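Long-range contact in ectonucleotide pyrophosphatase/phosphodiesterase family member 5 (Mus musculus, PDB 5VEO), which is an ectoenzyme that binds zinc and AMP and probably hydrolyses nucleotide phosphodiesters, with restricted nucleotide hydrolysis: residues Y247-P260 with Q300-Q314. The protein carries 1 engineered substitution. Numbering follows the deposited sequence.
Sequences YTLIDHSPVAAILP and QPIVAVADEGWYILQ. With NAG (2-acetamido-2-deoxy-beta-D-glucopyranose), chain B.
Ala256 and Ala304 form a hydrogen-bonded antiparallel pair between strands 255-260 and 302-306, Ala256 N reaching Ala304 O at 2.8 Å. Ile258 pairs likewise with Ile302, though the return bond from Ile302 N is weak. Val255 CG1 presses on Val303 CG1 at 3.4 Å, a tight fit. At the end of strand 302-306, Ala306 N donates almost straight to the O of Pro254 (2.8 Å), which follows a cis peptide bond.

A type II turn from Asp307 to Trp310 leads into strand 311-313. Ser253 OG, trans to its own backbone N (chi1 -170°), accepts Ile312 N at 2.8 Å and meets a water lying over the Tyr311 ring; Ile312 CD1 packs on Ala256 CB (3.9 Å). Gln314 extends past Leu249 CD2; its NE2 donates to Tyr247 OH (3.1 Å), near the amide plane, and weakly to a water that donates to Tyr247 O. A leucine here would probably leave Tyr247 OH without this donor and lose that weak bridge.

Leu249 CD2 sits over the His252 ring, whose ND1 is hydrogen-bonded to Asp318. The two strands are the central pair of antiparallel sheet 247-249, 255-260, 302-306, 279-283, while 311-313 pairs separately, in parallel, with 235-237; Ile258 and Ile302 face helix 265-272, Ile250 and Gln300 Phe82 of strand 80-83.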
# COMPACT_ATOMS: atom_id res chain seq x y z
N TYR A 247 -13.66 14.30 21.82
CA TYR A 247 -12.50 13.84 21.07
C TYR A 247 -12.71 14.14 19.59
O TYR A 247 -13.82 14.41 19.14
CB TYR A 247 -12.25 12.35 21.29
CG TYR A 247 -13.32 11.46 20.68
CD1 TYR A 247 -14.54 11.26 21.33
CD2 TYR A 247 -13.12 10.82 19.46
CE1 TYR A 247 -15.52 10.45 20.79
CE2 TYR A 247 -14.10 10.00 18.91
CZ TYR A 247 -15.30 9.81 19.58
OH TYR A 247 -16.28 9.02 19.03
N THR A 248 -11.61 14.08 18.84
CA THR A 248 -11.66 14.16 17.38
C THR A 248 -11.20 12.82 16.83
O THR A 248 -10.17 12.28 17.26
CB THR A 248 -10.78 15.29 16.84
OG1 THR A 248 -11.15 16.53 17.45
CG2 THR A 248 -10.93 15.43 15.32
N LEU A 249 -11.96 12.28 15.89
CA LEU A 249 -11.63 11.02 15.23
C LEU A 249 -10.86 11.37 13.96
O LEU A 249 -11.43 11.85 12.99
CB LEU A 249 -12.89 10.22 14.96
CG LEU A 249 -12.75 8.77 14.51
CD1 LEU A 249 -11.91 7.93 15.47
CD2 LEU A 249 -14.16 8.18 14.35
N ILE A 250 -9.55 11.14 13.99
CA ILE A 250 -8.66 11.50 12.88
C ILE A 250 -8.76 10.49 11.75
O ILE A 250 -8.68 10.85 10.56
CB ILE A 250 -7.22 11.62 13.41
CG1 ILE A 250 -7.14 12.65 14.54
CG2 ILE A 250 -6.25 11.97 12.29
CD1 ILE A 250 -7.64 13.99 14.17
N ASP A 251 -8.89 9.21 12.09
CA ASP A 251 -9.05 8.10 11.15
C ASP A 251 -10.03 7.13 11.80
O ASP A 251 -9.99 6.96 13.02
CB ASP A 251 -7.70 7.45 10.86
CG ASP A 251 -7.71 6.57 9.62
OD1 ASP A 251 -8.64 6.70 8.78
OD2 ASP A 251 -6.75 5.77 9.48
N HIS A 252 -10.92 6.50 11.01
CA HIS A 252 -12.09 5.82 11.60
C HIS A 252 -11.92 4.31 11.85
O HIS A 252 -12.01 3.85 12.99
CB HIS A 252 -13.34 6.07 10.75
CG HIS A 252 -13.89 7.46 10.86
ND1 HIS A 252 -15.22 7.72 11.10
CD2 HIS A 252 -13.29 8.67 10.74
CE1 HIS A 252 -15.42 9.03 11.12
NE2 HIS A 252 -14.26 9.63 10.91
N SER A 253 -11.80 3.53 10.79
CA SER A 253 -11.85 2.06 10.93
C SER A 253 -10.88 1.43 9.94
O SER A 253 -10.78 1.90 8.81
CB SER A 253 -13.26 1.52 10.68
OG SER A 253 -13.38 0.15 11.04
N PRO A 254 -10.20 0.35 10.35
CA PRO A 254 -10.29 -0.39 11.61
C PRO A 254 -9.26 0.04 12.65
O PRO A 254 -9.16 -0.58 13.72
CB PRO A 254 -10.03 -1.82 11.17
CG PRO A 254 -9.02 -1.66 10.07
CD PRO A 254 -9.40 -0.40 9.35
N VAL A 255 -8.53 1.11 12.37
CA VAL A 255 -7.58 1.66 13.33
C VAL A 255 -8.04 3.08 13.63
O VAL A 255 -7.79 4.02 12.86
CB VAL A 255 -6.14 1.60 12.83
CG1 VAL A 255 -5.17 2.19 13.87
CG2 VAL A 255 -5.79 0.15 12.49
N ALA A 256 -8.76 3.23 14.73
CA ALA A 256 -9.30 4.53 15.12
C ALA A 256 -8.20 5.35 15.76
O ALA A 256 -7.65 4.97 16.80
CB ALA A 256 -10.48 4.34 16.07
N ALA A 257 -7.87 6.46 15.13
CA ALA A 257 -6.83 7.36 15.61
C ALA A 257 -7.57 8.49 16.32
O ALA A 257 -8.28 9.26 15.67
CB ALA A 257 -5.99 7.87 14.45
N ILE A 258 -7.43 8.54 17.64
CA ILE A 258 -8.29 9.34 18.51
C ILE A 258 -7.45 10.43 19.17
O ILE A 258 -6.44 10.13 19.81
CB ILE A 258 -8.99 8.46 19.55
CG1 ILE A 258 -10.02 7.56 18.84
CG2 ILE A 258 -9.68 9.31 20.64
CD1 ILE A 258 -10.61 6.49 19.70
N LEU A 259 -7.88 11.67 19.01
CA LEU A 259 -7.26 12.82 19.66
C LEU A 259 -8.24 13.36 20.69
O LEU A 259 -9.17 14.10 20.33
CB LEU A 259 -6.92 13.89 18.63
CG LEU A 259 -6.33 15.20 19.18
CD1 LEU A 259 -5.07 14.93 19.96
CD2 LEU A 259 -6.06 16.14 18.03
N PRO A 260 -8.11 12.99 21.96
CA PRO A 260 -9.00 13.55 22.98
C PRO A 260 -8.83 15.05 23.04
O PRO A 260 -7.74 15.57 22.83
CB PRO A 260 -8.54 12.88 24.28
CG PRO A 260 -7.83 11.65 23.84
CD PRO A 260 -7.16 12.03 22.55
N GLN A 300 -1.55 9.36 16.86
CA GLN A 300 -2.38 10.09 17.80
C GLN A 300 -2.23 9.52 19.22
O GLN A 300 -1.73 8.41 19.41
CB GLN A 300 -3.83 10.06 17.36
CG GLN A 300 -4.08 10.80 16.04
CD GLN A 300 -3.61 12.23 16.10
OE1 GLN A 300 -3.83 12.92 17.10
NE2 GLN A 300 -2.94 12.68 15.04
N PRO A 301 -2.68 10.28 20.23
CA PRO A 301 -2.44 9.84 21.62
C PRO A 301 -3.10 8.53 21.98
O PRO A 301 -2.62 7.83 22.89
CB PRO A 301 -3.02 10.99 22.46
CG PRO A 301 -2.93 12.18 21.59
CD PRO A 301 -3.18 11.66 20.18
N ILE A 302 -4.23 8.20 21.35
CA ILE A 302 -4.92 6.94 21.56
C ILE A 302 -5.14 6.33 20.18
O ILE A 302 -5.59 7.01 19.26
CB ILE A 302 -6.27 7.13 22.28
CG1 ILE A 302 -6.03 7.62 23.71
CG2 ILE A 302 -7.06 5.83 22.31
CD1 ILE A 302 -7.29 7.96 24.49
N VAL A 303 -4.82 5.05 20.07
CA VAL A 303 -5.02 4.30 18.84
C VAL A 303 -5.77 3.03 19.23
O VAL A 303 -5.27 2.26 20.05
CB VAL A 303 -3.70 3.97 18.13
CG1 VAL A 303 -3.92 3.06 16.92
CG2 VAL A 303 -3.01 5.24 17.68
N ALA A 304 -6.97 2.85 18.68
CA ALA A 304 -7.84 1.75 19.03
C ALA A 304 -8.00 0.87 17.81
O ALA A 304 -8.47 1.32 16.77
CB ALA A 304 -9.20 2.26 19.53
N VAL A 305 -7.60 -0.40 17.94
CA VAL A 305 -7.45 -1.31 16.82
C VAL A 305 -8.54 -2.37 16.90
O VAL A 305 -8.62 -3.12 17.89
CB VAL A 305 -6.07 -1.97 16.80
CG1 VAL A 305 -5.98 -2.93 15.62
CG2 VAL A 305 -4.96 -0.93 16.78
N ALA A 306 -9.37 -2.44 15.86
CA ALA A 306 -10.39 -3.49 15.80
C ALA A 306 -9.77 -4.80 15.34
O ALA A 306 -8.86 -4.81 14.49
CB ALA A 306 -11.51 -3.11 14.84
N ASP A 307 -10.26 -5.90 15.91
CA ASP A 307 -9.88 -7.23 15.45
C ASP A 307 -10.36 -7.47 14.03
O ASP A 307 -11.29 -6.82 13.53
CB ASP A 307 -10.46 -8.30 16.37
CG ASP A 307 -9.81 -8.32 17.74
OD1 ASP A 307 -8.61 -7.92 17.89
OD2 ASP A 307 -10.52 -8.75 18.68
N GLU A 308 -9.70 -8.42 13.38
CA GLU A 308 -10.02 -8.80 12.00
C GLU A 308 -11.52 -8.97 11.78
O GLU A 308 -12.19 -9.73 12.49
CB GLU A 308 -9.29 -10.09 11.66
CG GLU A 308 -9.37 -10.40 10.21
CD GLU A 308 -8.57 -11.62 9.82
OE1 GLU A 308 -8.58 -12.63 10.56
OE2 GLU A 308 -7.95 -11.56 8.76
N GLY A 309 -12.04 -8.28 10.77
CA GLY A 309 -13.43 -8.41 10.37
C GLY A 309 -14.42 -7.59 11.18
O GLY A 309 -15.63 -7.69 10.92
N TRP A 310 -13.94 -6.80 12.13
CA TRP A 310 -14.76 -5.88 12.91
C TRP A 310 -14.65 -4.46 12.36
O TRP A 310 -13.59 -4.04 11.86
CB TRP A 310 -14.34 -5.92 14.39
CG TRP A 310 -14.85 -7.17 15.05
CD1 TRP A 310 -14.32 -8.41 14.96
CD2 TRP A 310 -16.05 -7.30 15.80
NE1 TRP A 310 -15.10 -9.31 15.64
CE2 TRP A 310 -16.17 -8.65 16.18
CE3 TRP A 310 -17.03 -6.39 16.22
CZ2 TRP A 310 -17.24 -9.12 16.93
CZ3 TRP A 310 -18.07 -6.86 16.99
CH2 TRP A 310 -18.17 -8.21 17.34
N TYR A 311 -15.75 -3.73 12.46
CA TYR A 311 -15.86 -2.37 11.93
C TYR A 311 -16.06 -1.39 13.08
O TYR A 311 -16.84 -1.66 13.99
CB TYR A 311 -17.03 -2.22 10.95
CG TYR A 311 -16.65 -1.52 9.67
CD1 TYR A 311 -16.44 -2.26 8.50
CD2 TYR A 311 -16.52 -0.13 9.61
CE1 TYR A 311 -16.07 -1.64 7.33
CE2 TYR A 311 -16.14 0.49 8.43
CZ TYR A 311 -15.94 -0.27 7.29
OH TYR A 311 -15.59 0.32 6.09
N ILE A 312 -15.36 -0.27 13.03
CA ILE A 312 -15.56 0.81 13.98
C ILE A 312 -16.42 1.88 13.32
O ILE A 312 -16.04 2.45 12.29
CB ILE A 312 -14.24 1.42 14.46
CG1 ILE A 312 -13.31 0.32 14.96
CG2 ILE A 312 -14.52 2.49 15.53
CD1 ILE A 312 -11.92 0.83 15.26
N LEU A 313 -17.56 2.17 13.94
CA LEU A 313 -18.46 3.23 13.50
C LEU A 313 -18.52 4.27 14.61
O LEU A 313 -18.65 3.92 15.78
CB LEU A 313 -19.86 2.71 13.21
CG LEU A 313 -20.11 2.19 11.79
CD1 LEU A 313 -19.33 0.97 11.45
CD2 LEU A 313 -21.59 1.90 11.60
N GLN A 314 -18.38 5.53 14.24
CA GLN A 314 -18.47 6.54 15.27
C GLN A 314 -19.90 6.65 15.76
O GLN A 314 -20.14 6.72 16.97
CB GLN A 314 -17.97 7.88 14.77
CG GLN A 314 -17.87 8.85 15.89
CD GLN A 314 -17.18 10.11 15.50
OE1 GLN A 314 -17.15 10.48 14.32
NE2 GLN A 314 -16.59 10.78 16.47
C1 NAG B . -13.52 -11.00 19.26
C2 NAG B . -12.41 -11.92 18.79
C3 NAG B . -12.63 -13.35 19.30
C4 NAG B . -12.97 -13.40 20.79
C5 NAG B . -14.04 -12.38 21.14
C6 NAG B . -14.29 -12.26 22.63
C7 NAG B . -11.25 -11.84 16.60
C8 NAG B . -11.43 -11.91 15.11
N2 NAG B . -12.37 -11.92 17.33
O3 NAG B . -11.44 -14.09 19.08
O4 NAG B . -13.49 -14.70 21.10
O5 NAG B . -13.63 -11.08 20.70
O6 NAG B . -15.62 -11.80 22.82
O7 NAG B . -10.14 -11.72 17.11
O HOH W 1 -16.03 13.30 17.45
O HOH W 2 -13.31 -1.91 9.19